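Local coordinates for replicase polyprotein 1a (Avian infectious bronchitis virus, PDB 3LD1), which is part of non-structural protein 2 from a coronavirus replicase polyprotein, of unsettled role but probably serving viral replication or interaction with the host cell, at residues A[221-224]-A[225-228]. The protein carries 3 engineered substitutions. Residues are numbered along the deposited sequence; the frame is centred on the assembly and turned at random.
Sequences LVVR and EFAG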
loop_
_atom_site.group_PDB
_atom_site.type_symbol
_atom_site.label_atom_id
_atom_site.label_comp_id
_atom_site.label_asym_id
_atom_site.label_seq_id
_atom_site.Cartn_x
_atom_site.Cartn_y
_atom_site.Cartn_z
ATOM N N LEU A 221 -7.061 -12.833 -1.770
ATOM C CA LEU A 221 -5.853 -12.062 -1.879
ATOM C C LEU A 221 -6.137 -10.739 -1.148
ATOM O O LEU A 221 -7.253 -10.267 -1.154
ATOM C CB LEU A 221 -5.581 -11.803 -3.347
ATOM C CG LEU A 221 -5.026 -12.982 -4.177
ATOM C CD1 LEU A 221 -5.072 -12.753 -5.695
ATOM C CD2 LEU A 221 -3.597 -13.252 -3.791
ATOM N N VAL A 222 -5.160 -10.206 -0.424
ATOM C CA VAL A 222 -5.244 -8.865 0.119
ATOM C C VAL A 222 -3.875 -8.198 -0.003
ATOM O O VAL A 222 -2.884 -8.843 0.066
ATOM C CB VAL A 222 -5.825 -8.787 1.563
ATOM C CG1 VAL A 222 -6.628 -10.046 1.931
ATOM C CG2 VAL A 222 -4.751 -8.409 2.623
ATOM N N VAL A 223 -3.852 -6.915 -0.325
ATOM C CA VAL A 223 -2.612 -6.171 -0.362
ATOM C C VAL A 223 -2.511 -5.582 1.021
ATOM O O VAL A 223 -3.330 -4.720 1.397
ATOM C CB VAL A 223 -2.701 -5.061 -1.411
ATOM C CG1 VAL A 223 -1.654 -4.000 -1.167
ATOM C CG2 VAL A 223 -2.488 -5.625 -2.765
ATOM N N ARG A 224 -1.580 -6.110 1.813
ATOM C CA ARG A 224 -1.386 -5.615 3.178
ATOM C C ARG A 224 -1.410 -4.090 3.199
ATOM O O ARG A 224 -2.203 -3.504 3.917
ATOM C CB ARG A 224 -0.053 -6.127 3.731
ATOM C CG ARG A 224 -0.082 -7.663 4.088
ATOM C CD ARG A 224 0.015 -7.854 5.616
ATOM N NE ARG A 224 1.384 -8.233 5.948
ATOM C CZ ARG A 224 1.756 -9.483 6.223
ATOM N NH1 ARG A 224 0.824 -10.467 6.251
ATOM N NH2 ARG A 224 3.043 -9.740 6.472
ATOM N N GLU A 225 -0.588 -3.447 2.367
ATOM C CA GLU A 225 -0.366 -2.004 2.502
ATOM C C GLU A 225 -1.585 -1.069 2.318
ATOM O O GLU A 225 -1.605 0.014 2.874
ATOM C CB GLU A 225 0.808 -1.543 1.653
ATOM C CG GLU A 225 2.124 -2.193 2.082
ATOM C CD GLU A 225 2.293 -3.602 1.542
ATOM O OE1 GLU A 225 1.526 -4.069 0.677
ATOM O OE2 GLU A 225 3.253 -4.231 1.981
ATOM N N PHE A 226 -2.590 -1.488 1.567
ATOM C CA PHE A 226 -3.837 -0.733 1.456
ATOM C C PHE A 226 -4.725 -0.923 2.628
ATOM O O PHE A 226 -5.772 -0.290 2.672
ATOM C CB PHE A 226 -4.656 -1.233 0.295
ATOM C CG PHE A 226 -3.960 -1.138 -1.014
ATOM C CD1 PHE A 226 -2.914 -0.243 -1.199
ATOM C CD2 PHE A 226 -4.350 -1.955 -2.085
ATOM C CE1 PHE A 226 -2.245 -0.140 -2.451
ATOM C CE2 PHE A 226 -3.699 -1.860 -3.355
ATOM C CZ PHE A 226 -2.658 -0.951 -3.540
ATOM N N ALA A 227 -4.348 -1.791 3.569
ATOM C CA ALA A 227 -5.339 -2.288 4.492
ATOM C C ALA A 227 -5.872 -1.169 5.351
ATOM O O ALA A 227 -7.062 -1.008 5.415
ATOM C CB ALA A 227 -4.865 -3.516 5.342
ATOM N N GLY A 228 -5.095 -0.371 6.034
ATOM C CA GLY A 228 -5.877 0.608 6.812
ATOM C C GLY A 228 -5.798 1.983 6.155
ATOM O O GLY A 228 -5.235 2.869 6.747
#
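The extended backbone of Val223 turns abruptly at Arg224 into two overlapping i to i+3 turns: Phe226 N makes a weak hydrogen bond to Val223 O (3.3 Å), and Ala227 N a shorter hydrogen bond to Arg224 O (2.8 Å). In the second, the N-H comes from above the carbonyl plane of Arg224. The same reversal brings the Phe226 ring back under Val223. With its CG1 anti to the backbone N (chi1 161°), Val223 sets that methyl over the middle of one ring face, 3.6 Å from the ring centroid and 13° off the normal, a CH-pi contact. CG2 reaches the ring more loosely, 4.0 Å from Phe226 CE2. Glu225 folds back at chi2 (80°), which draws its carboxylate beside the turn; OE1 lies 3.7 Å from Val223 CG1, while OE2 is hydrogen-bonded to Thr213 OG1, giving this buried acid a polar partner. The guanidinium of Arg224 leads away from the turn. The turn follows strand 220-223 at the open end of its antiparallel hairpin with 214-217, where a backbone hydrogen bond between Arg224 and Thr213 continues the pairing. Beyond it, Phe226 packs on Leu231 and on Ile234 and Asn235 of helix 232-243, and Val223 also touches Asn235, joining the open end of the hairpin to the first turn of that helix.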